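Local coordinates for interferon-inducible protein AIM2 (Mus musculus, PDB 4JBM) that senses double-stranded DNA in the cytosol through its HIN domain, the part present here, and triggers inflammasome assembly that leads to pyroptosis, at residues Leu142-Pro147 with Leu174-Cys179; Ile57-Tyr62 with Ser75-Val80; Lys151-Asp156 with Val184-Lys189. All coordinates share one frame; numbering follows the deposited sequence.

Interaction 1. Residues Leu142-Pro147 with Leu174-Cys179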
loop_
_atom_site.group_PDB
_atom_site.type_symbol
_atom_site.label_atom_id
_atom_site.label_comp_id
_atom_site.label_asym_id
_atom_site.label_seq_id
_atom_site.Cartn_x
_atom_site.Cartn_y
_atom_site.Cartn_z
ATOM N N LEU A 142 12.478 4.381 -3.838
ATOM C CA LEU A 142 13.641 4.011 -3.056
ATOM C C LEU A 142 13.355 2.787 -2.205
ATOM O O LEU A 142 12.561 2.845 -1.274
ATOM C CB LEU A 142 14.045 5.200 -2.182
ATOM C CG LEU A 142 15.174 5.108 -1.156
ATOM C CD1 LEU A 142 16.476 4.706 -1.818
ATOM C CD2 LEU A 142 15.310 6.463 -0.485
ATOM N N VAL A 143 14.005 1.679 -2.526
ATOM C CA VAL A 143 13.837 0.468 -1.740
ATOM C C VAL A 143 15.148 0.242 -0.981
ATOM O O VAL A 143 16.186 -0.023 -1.586
ATOM C CB VAL A 143 13.512 -0.743 -2.630
ATOM C CG1 VAL A 143 13.624 -2.041 -1.839
ATOM C CG2 VAL A 143 12.123 -0.593 -3.245
ATOM N N LEU A 144 15.146 0.423 0.327
ATOM C CA LEU A 144 16.355 0.192 1.111
ATOM C C LEU A 144 16.681 -1.270 1.343
ATOM O O LEU A 144 15.804 -2.096 1.490
ATOM C CB LEU A 144 16.312 0.962 2.417
ATOM C CG LEU A 144 16.240 2.459 2.161
ATOM C CD1 LEU A 144 16.290 3.272 3.431
ATOM C CD2 LEU A 144 17.347 2.916 1.240
ATOM N N GLY A 145 17.968 -1.563 1.411
ATOM C CA GLY A 145 18.452 -2.877 1.786
ATOM C C GLY A 145 18.117 -4.196 1.114
ATOM O O GLY A 145 17.582 -5.078 1.769
ATOM N N ASN A 146 18.382 -4.349 -0.175
ATOM C CA ASN A 146 18.234 -5.665 -0.795
ATOM C C ASN A 146 19.085 -5.800 -2.063
ATOM O O ASN A 146 19.554 -4.796 -2.580
ATOM C CB ASN A 146 16.760 -5.950 -1.095
ATOM C CG ASN A 146 16.069 -6.739 0.006
ATOM O OD1 ASN A 146 15.907 -7.953 -0.092
ATOM N ND2 ASN A 146 15.629 -6.046 1.041
ATOM N N PRO A 147 19.302 -7.019 -2.564
ATOM C CA PRO A 147 19.908 -7.163 -3.901
ATOM C C PRO A 147 19.088 -6.642 -5.115
ATOM O O PRO A 147 19.713 -5.995 -5.959
ATOM C CB PRO A 147 20.173 -8.671 -4.023
ATOM C CG PRO A 147 20.011 -9.250 -2.651
ATOM C CD PRO A 147 19.315 -8.268 -1.779
ATOM N N LEU A 174 9.341 7.878 -3.740
ATOM C CA LEU A 174 8.543 6.925 -2.989
ATOM C C LEU A 174 9.539 6.070 -2.237
ATOM O O LEU A 174 10.504 5.566 -2.810
ATOM C CB LEU A 174 7.650 6.082 -3.912
ATOM C CG LEU A 174 6.607 6.882 -4.687
ATOM C CD1 LEU A 174 5.797 5.993 -5.618
ATOM C CD2 LEU A 174 5.689 7.592 -3.713
ATOM N N LYS A 175 9.299 5.912 -0.945
ATOM C CA LYS A 175 10.246 5.245 -0.068
ATOM C C LYS A 175 9.625 4.002 0.533
ATOM O O LYS A 175 8.481 4.025 0.963
ATOM C CB LYS A 175 10.695 6.215 1.042
ATOM C CG LYS A 175 11.719 5.657 2.030
ATOM C CD LYS A 175 12.381 6.767 2.858
ATOM C CE LYS A 175 12.924 6.237 4.185
ATOM N NZ LYS A 175 13.643 7.283 4.975
ATOM N N SER A 176 10.380 2.910 0.517
ATOM C CA SER A 176 10.023 1.713 1.257
ATOM C C SER A 176 10.200 1.970 2.745
ATOM O O SER A 176 11.140 2.655 3.157
ATOM C CB SER A 176 10.918 0.546 0.859
ATOM O OG SER A 176 12.280 0.848 1.107
ATOM N N GLY A 177 9.315 1.401 3.551
ATOM C CA GLY A 177 9.485 1.442 4.989
ATOM C C GLY A 177 9.709 0.025 5.478
ATOM O O GLY A 177 9.763 -0.910 4.672
ATOM N N PRO A 178 9.805 -0.149 6.805
ATOM C CA PRO A 178 10.028 -1.446 7.453
ATOM C C PRO A 178 8.888 -2.422 7.185
ATOM O O PRO A 178 9.122 -3.623 7.042
ATOM C CB PRO A 178 10.098 -1.087 8.944
ATOM C CG PRO A 178 9.398 0.232 9.056
ATOM C CD PRO A 178 9.747 0.948 7.788
ATOM N N CYS A 179 7.663 -1.915 7.117
ATOM C CA CYS A 179 6.509 -2.772 6.888
ATOM C C CYS A 179 5.918 -2.606 5.491
ATOM O O CYS A 179 4.738 -2.884 5.272
ATOM C CB CYS A 179 5.433 -2.524 7.948
ATOM S SG CYS A 179 5.779 -3.253 9.565
#
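Ser176 carries this contact, reaching the end of the strand that holds Leu142, Val143 and Leu144. Ser176 CB lies 3.5 Å from the carbonyl oxygen Leu142 O and also packs near Val143 CA. From there chi1 (59°) sets OG between its own backbone N and carbonyl carbon, where the hydroxyl bonds in two directions. It donates to Leu142 O over 3.1 Å, in the carbonyl plane and on a lone pair, and it accepts from Leu144 N at 3.0 Å. Leu142 O is thus gripped twice by one residue, because Ser176 N also donates to it, at 2.8 Å and nearly along the C=O axis. The hydroxyl links Leu142 O and Leu144 N along one edge of strand 137-144.

Just before Ser176 the two segments pair as parallel strands. Leu142 and Lys175 stand opposite each other with both side chains on the same face of the sheet, and Leu142 N donates to Leu174 O. Leu142 CB rests 3.6 Å from that same oxygen, Leu174 O.

Strands 137-144 and 171-175 sit side by side within the sheet of the second OB fold of the HIN domain. On its other edge strand 137-144 pairs with strand 127-134, Val143 bonding to Val128, while strand 163-168 flanks 171-175 and sends Phe163 against both Val143 and Ser176. Beyond Ser176 the chain runs to Cys179, which is disulfide-bonded to Cys17.

Interaction 2. Residues Ile57-Tyr62 with Ser75-Val80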
loop_
_atom_site.group_PDB
_atom_site.type_symbol
_atom_site.label_atom_id
_atom_site.label_comp_id
_atom_site.label_asym_id
_atom_site.label_seq_id
_atom_site.Cartn_x
_atom_site.Cartn_y
_atom_site.Cartn_z
ATOM N N ILE A 57 -17.326 -4.316 8.945
ATOM C CA ILE A 57 -16.728 -4.418 10.268
ATOM C C ILE A 57 -16.789 -3.100 11.024
ATOM O O ILE A 57 -16.783 -2.026 10.423
ATOM C CB ILE A 57 -15.254 -4.886 10.196
ATOM C CG1 ILE A 57 -14.434 -3.927 9.339
ATOM C CG2 ILE A 57 -15.157 -6.300 9.642
ATOM C CD1 ILE A 57 -12.935 -4.219 9.340
ATOM N N LYS A 58 -16.839 -3.202 12.352
ATOM C CA LYS A 58 -16.820 -2.042 13.229
ATOM C C LYS A 58 -15.492 -2.045 13.988
ATOM O O LYS A 58 -15.106 -3.045 14.614
ATOM C CB LYS A 58 -18.006 -2.085 14.198
ATOM C CG LYS A 58 -18.286 -0.768 14.921
ATOM C CD LYS A 58 -19.596 -0.821 15.712
ATOM C CE LYS A 58 -19.947 0.542 16.288
ATOM N NZ LYS A 58 -20.153 1.539 15.202
ATOM N N ILE A 59 -14.785 -0.924 13.915
ATOM C CA ILE A 59 -13.444 -0.834 14.468
ATOM C C ILE A 59 -13.403 0.254 15.529
ATOM O O ILE A 59 -13.767 1.398 15.273
ATOM C CB ILE A 59 -12.402 -0.526 13.362
ATOM C CG1 ILE A 59 -12.611 -1.449 12.157
ATOM C CG2 ILE A 59 -10.979 -0.622 13.918
ATOM C CD1 ILE A 59 -11.625 -1.246 11.016
ATOM N N SER A 60 -12.967 -0.119 16.727
ATOM C CA SER A 60 -12.881 0.813 17.844
ATOM C C SER A 60 -11.494 0.757 18.476
ATOM O O SER A 60 -10.792 -0.247 18.346
ATOM C CB SER A 60 -13.956 0.492 18.879
ATOM O OG SER A 60 -13.962 -0.890 19.171
ATOM N N ASN A 61 -11.102 1.851 19.128
ATOM C CA ASN A 61 -9.802 1.970 19.798
ATOM C C ASN A 61 -8.647 1.819 18.808
ATOM O O ASN A 61 -7.825 0.911 18.926
ATOM C CB ASN A 61 -9.667 0.971 20.959
ATOM C CG ASN A 61 -8.441 1.238 21.820
ATOM O OD1 ASN A 61 -8.117 2.390 22.116
ATOM N ND2 ASN A 61 -7.740 0.174 22.205
ATOM N N TYR A 62 -8.573 2.748 17.856
ATOM C CA TYR A 62 -7.573 2.696 16.795
ATOM C C TYR A 62 -6.808 4.008 16.746
ATOM O O TYR A 62 -7.250 5.014 17.307
ATOM C CB TYR A 62 -8.239 2.444 15.432
ATOM C CG TYR A 62 -9.321 3.452 15.106
ATOM C CD1 TYR A 62 -9.011 4.707 14.593
ATOM C CD2 TYR A 62 -10.657 3.146 15.324
ATOM C CE1 TYR A 62 -10.006 5.621 14.312
ATOM C CE2 TYR A 62 -11.646 4.048 15.044
ATOM C CZ TYR A 62 -11.321 5.282 14.538
ATOM O OH TYR A 62 -12.324 6.181 14.256
ATOM N N SER A 75 -7.045 -2.734 19.840
ATOM C CA SER A 75 -8.237 -2.343 19.093
ATOM C C SER A 75 -9.282 -3.438 19.148
ATOM O O SER A 75 -8.976 -4.595 19.440
ATOM C CB SER A 75 -7.907 -2.052 17.617
ATOM O OG SER A 75 -7.072 -0.918 17.463
ATOM N N VAL A 76 -10.518 -3.070 18.849
ATOM C CA VAL A 76 -11.600 -4.034 18.787
ATOM C C VAL A 76 -12.149 -4.034 17.367
ATOM O O VAL A 76 -12.508 -2.986 16.826
ATOM C CB VAL A 76 -12.731 -3.712 19.797
ATOM C CG1 VAL A 76 -13.769 -4.817 19.800
ATOM C CG2 VAL A 76 -12.165 -3.513 21.199
ATOM N N VAL A 77 -12.165 -5.207 16.745
ATOM C CA VAL A 77 -12.740 -5.358 15.415
ATOM C C VAL A 77 -13.881 -6.355 15.506
ATOM O O VAL A 77 -13.656 -7.532 15.785
ATOM C CB VAL A 77 -11.702 -5.838 14.381
ATOM C CG1 VAL A 77 -12.371 -6.136 13.043
ATOM C CG2 VAL A 77 -10.607 -4.805 14.219
ATOM N N VAL A 78 -15.105 -5.896 15.280
ATOM C CA VAL A 78 -16.233 -6.800 15.431
ATOM C C VAL A 78 -16.951 -6.861 14.092
ATOM O O VAL A 78 -17.253 -5.822 13.503
ATOM C CB VAL A 78 -17.208 -6.320 16.515
ATOM C CG1 VAL A 78 -17.709 -7.516 17.315
ATOM C CG2 VAL A 78 -16.510 -5.366 17.465
ATOM N N ASP A 79 -17.208 -8.068 13.595
ATOM C CA ASP A 79 -17.989 -8.208 12.372
ATOM C C ASP A 79 -19.431 -7.813 12.670
ATOM O O ASP A 79 -20.009 -8.250 13.666
ATOM C CB ASP A 79 -17.915 -9.641 11.839
ATOM C CG ASP A 79 -18.685 -9.828 10.540
ATOM O OD1 ASP A 79 -18.557 -8.986 9.623
ATOM O OD2 ASP A 79 -19.424 -10.831 10.437
ATOM N N VAL A 80 -20.001 -6.965 11.824
ATOM C CA VAL A 80 -21.362 -6.491 12.045
ATOM C C VAL A 80 -22.161 -6.483 10.755
ATOM O O VAL A 80 -21.596 -6.396 9.667
ATOM C CB VAL A 80 -21.384 -5.061 12.635
ATOM C CG1 VAL A 80 -20.760 -5.045 14.014
ATOM C CG2 VAL A 80 -20.665 -4.085 11.703
#
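In Ser75, chi1 of -66° sets OG anti to the carbonyl carbon and beside the backbone N, close to the carbonyl oxygen of Asn61; in Ser60, chi1 of 48° tucks OG between backbone N and carbonyl carbon, against Val76. Ser75 OG donates to Asn61 O in a very short bond of 2.5 Å, and the same hydroxyl also bonds to Thr72 N, so it ties two parts of the chain together. Ser60 OG lies 3.1 Å from Val76 CB and makes a weak bond to Val76 O.

Between these residues the strands run antiparallel, 164° between their directions. Lys58 with Val78 and Ser60 with Val76 are hydrogen-bonded pairs, each closed by two backbone bonds; Lys58 N to Val78 O measures 2.9 Å. Ile57 with Asp79 and Ile59 with Val77 are the non-hydrogen-bonded pairs. Ile57, Ile59 and Val77 on one face are buried, while Asp79 at the end of the same face is exposed. Ile57 CD1 meets Val77 CG1 at 4.2 Å, and Ile59 CG2 touches Val77 CG2 at the same distance. The other face carries Lys58, Ser60, Val76 and Val78. Past Asp79, Val80 turns toward Lys58, with Val80 CG1 4.0 Å from Lys58 CB.

Val6 and Val71 help to enclose the buried side chains. Strand 76-79 is the outermost on its side, next to 56-60, an antiparallel edge pairing in the curved sheet of the first of the two OB folds of the HIN domain.

Interaction 3. Residues Lys151-Asp156 with Val184-Lys189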
loop_
_atom_site.group_PDB
_atom_site.type_symbol
_atom_site.label_atom_id
_atom_site.label_comp_id
_atom_site.label_asym_id
_atom_site.label_seq_id
_atom_site.Cartn_x
_atom_site.Cartn_y
_atom_site.Cartn_z
ATOM N N LYS A 151 14.684 -9.609 -8.984
ATOM C CA LYS A 151 15.440 -8.933 -10.031
ATOM C C LYS A 151 14.529 -8.361 -11.119
ATOM O O LYS A 151 13.817 -9.074 -11.831
ATOM C CB LYS A 151 16.487 -9.895 -10.596
ATOM C CG LYS A 151 15.934 -11.109 -11.326
ATOM C CD LYS A 151 17.065 -11.928 -11.926
ATOM C CE LYS A 151 17.915 -12.573 -10.835
ATOM N NZ LYS A 151 19.039 -13.366 -11.399
ATOM N N CYS A 152 14.554 -7.041 -11.222
ATOM C CA CYS A 152 13.681 -6.334 -12.137
ATOM C C CYS A 152 14.471 -5.717 -13.285
ATOM O O CYS A 152 15.440 -5.001 -13.053
ATOM C CB CYS A 152 12.892 -5.283 -11.355
ATOM S SG CYS A 152 12.323 -3.840 -12.249
ATOM N N GLU A 153 14.056 -5.996 -14.516
ATOM C CA GLU A 153 14.700 -5.422 -15.695
ATOM C C GLU A 153 13.838 -4.272 -16.206
ATOM O O GLU A 153 12.686 -4.130 -15.793
ATOM C CB GLU A 153 14.866 -6.484 -16.790
ATOM C CG GLU A 153 15.560 -7.762 -16.329
ATOM C CD GLU A 153 15.299 -8.939 -17.249
ATOM O OE1 GLU A 153 15.521 -10.094 -16.826
ATOM O OE2 GLU A 153 14.866 -8.710 -18.396
ATOM N N GLU A 154 14.389 -3.442 -17.086
ATOM C CA GLU A 154 13.600 -2.369 -17.681
ATOM C C GLU A 154 12.424 -2.941 -18.468
ATOM O O GLU A 154 12.572 -3.928 -19.192
ATOM C CB GLU A 154 14.450 -1.504 -18.606
ATOM C CG GLU A 154 13.639 -0.398 -19.259
ATOM C CD GLU A 154 14.312 0.214 -20.466
ATOM O OE1 GLU A 154 15.169 -0.461 -21.075
ATOM O OE2 GLU A 154 13.979 1.369 -20.808
ATOM N N GLY A 155 11.257 -2.315 -18.322
ATOM C CA GLY A 155 10.050 -2.763 -18.992
ATOM C C GLY A 155 9.194 -3.600 -18.062
ATOM O O GLY A 155 8.027 -3.888 -18.347
ATOM N N ASP A 156 9.770 -3.974 -16.926
ATOM C CA ASP A 156 9.002 -4.681 -15.920
ATOM C C ASP A 156 8.173 -3.699 -15.106
ATOM O O ASP A 156 8.209 -2.489 -15.325
ATOM C CB ASP A 156 9.916 -5.479 -14.985
ATOM C CG ASP A 156 10.617 -6.630 -15.686
ATOM O OD1 ASP A 156 10.038 -7.189 -16.641
ATOM O OD2 ASP A 156 11.737 -6.988 -15.259
ATOM N N VAL A 184 8.230 -7.651 -7.732
ATOM C CA VAL A 184 8.559 -7.387 -9.124
ATOM C C VAL A 184 7.617 -8.185 -10.013
ATOM O O VAL A 184 7.505 -9.409 -9.873
ATOM C CB VAL A 184 10.026 -7.736 -9.457
ATOM C CG1 VAL A 184 10.222 -7.813 -10.960
ATOM C CG2 VAL A 184 10.961 -6.707 -8.856
ATOM N N ILE A 185 6.937 -7.481 -10.916
ATOM C CA ILE A 185 6.038 -8.110 -11.874
ATOM C C ILE A 185 6.729 -8.075 -13.224
ATOM O O ILE A 185 6.867 -7.016 -13.832
ATOM C CB ILE A 185 4.686 -7.372 -11.977
ATOM C CG1 ILE A 185 4.108 -7.101 -10.583
ATOM C CG2 ILE A 185 3.704 -8.188 -12.805
ATOM C CD1 ILE A 185 3.615 -8.346 -9.865
ATOM N N LYS A 186 7.177 -9.238 -13.683
ATOM C CA LYS A 186 8.008 -9.304 -14.875
ATOM C C LYS A 186 7.169 -9.246 -16.144
ATOM O O LYS A 186 6.117 -9.883 -16.236
ATOM C CB LYS A 186 8.860 -10.575 -14.873
ATOM C CG LYS A 186 9.878 -10.644 -13.753
ATOM C CD LYS A 186 10.949 -11.679 -14.048
ATOM C CE LYS A 186 11.790 -11.269 -15.243
ATOM N NZ LYS A 186 12.482 -9.968 -15.017
ATOM N N ALA A 187 7.640 -8.466 -17.110
ATOM C CA ALA A 187 7.050 -8.468 -18.433
ATOM C C ALA A 187 7.136 -9.887 -18.964
ATOM O O ALA A 187 8.109 -10.592 -18.704
ATOM C CB ALA A 187 7.796 -7.519 -19.339
ATOM N N ALA A 188 6.124 -10.312 -19.713
ATOM C CA ALA A 188 6.121 -11.676 -20.242
ATOM C C ALA A 188 7.186 -11.872 -21.331
ATOM O O ALA A 188 7.399 -11.010 -22.180
ATOM C CB ALA A 188 4.747 -12.033 -20.769
ATOM N N LYS A 189 7.839 -13.027 -21.282
ATOM C CA LYS A 189 8.809 -13.447 -22.277
ATOM C C LYS A 189 8.090 -14.038 -23.489
ATOM O O LYS A 189 7.379 -15.030 -23.358
ATOM C CB LYS A 189 9.738 -14.493 -21.668
ATOM C CG LYS A 189 8.996 -15.517 -20.790
ATOM C CD LYS A 189 9.889 -16.628 -20.263
ATOM C CE LYS A 189 9.023 -17.671 -19.583
ATOM N NZ LYS A 189 9.793 -18.726 -18.883
#
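Asp156 and Lys186 meet through a salt bridge, Lys186 NZ to Asp156 OD2 at 3.1 Å, the two side chains lying next to each other and pointing the same way. The ammonium comes to the syn side of OD2, tilted 33° from the carboxylate plane. The second oxygen, Asp156 OD1, accepts the backbone amide Ala187 N at 2.8 Å on its anti side and likewise well out of the carboxylate plane, so each carboxylate oxygen holds a different residue of the 184-189 segment. Glu153 adds a longer ionic partner, with OE1 3.5 Å from Lys186 NZ and its side chain crossing that of the lysine at a slant. In the lysine, chi3 (66°) bends CE and chi4 (60°) then brings NZ to the two acids.

What positions Asp156 is the turn itself. Residues Glu153 to Asp156 form a type II beta turn, in which Asp156 N bonds to Glu153 O and Gly155 adopts a positive phi that suits glycine. Glu153 N donates to Asp156 OD2 at 2.6 Å, on the anti side, out of the carboxylate plane and from the face opposite to Lys186 NZ. OD2 therefore takes two donors, which probably helps stabilise its negative charge. The turn leads into strand 157-160, which in the second OB fold runs antiparallel to both 111-123 and 181-185.

Further out, Cys152 and Val184 pack tightly, Cys152 CB lying 3.5 Å from Val184 CG2 and only slightly farther from CG1. Ala187 CB lies 3.5 Å from Asp156 OD1 and a little farther from Gly155 O. Cys152 also lies on Val118 of strand 111-123, and the backbones of Gly155 and Asp156 bond to the same Val118. On the other segment, Ile185 bonds through its backbone to Lys157 and packs its side chain on Leu115.

From the N terminus, interaction 2 comes first: it closes the short excursion from strand 56-60 to strand 76-79 at one edge of the first OB fold, and it is complete before either of the others begins. The chain then passes helices 88-95 and 100-103 and enters the second OB fold. Here interaction 1 opens at 142-147, interaction 3 opens at 151-156, interaction 1 closes at 174-179 and interaction 3 closes at 184-189, so these two cross. Interaction 1 joins strands 137-144 and 171-175, whereas interaction 3 fastens the loop before strand 157-160 to the exit from strand 181-185. Both reach one sheet, their centres about 18 Å apart.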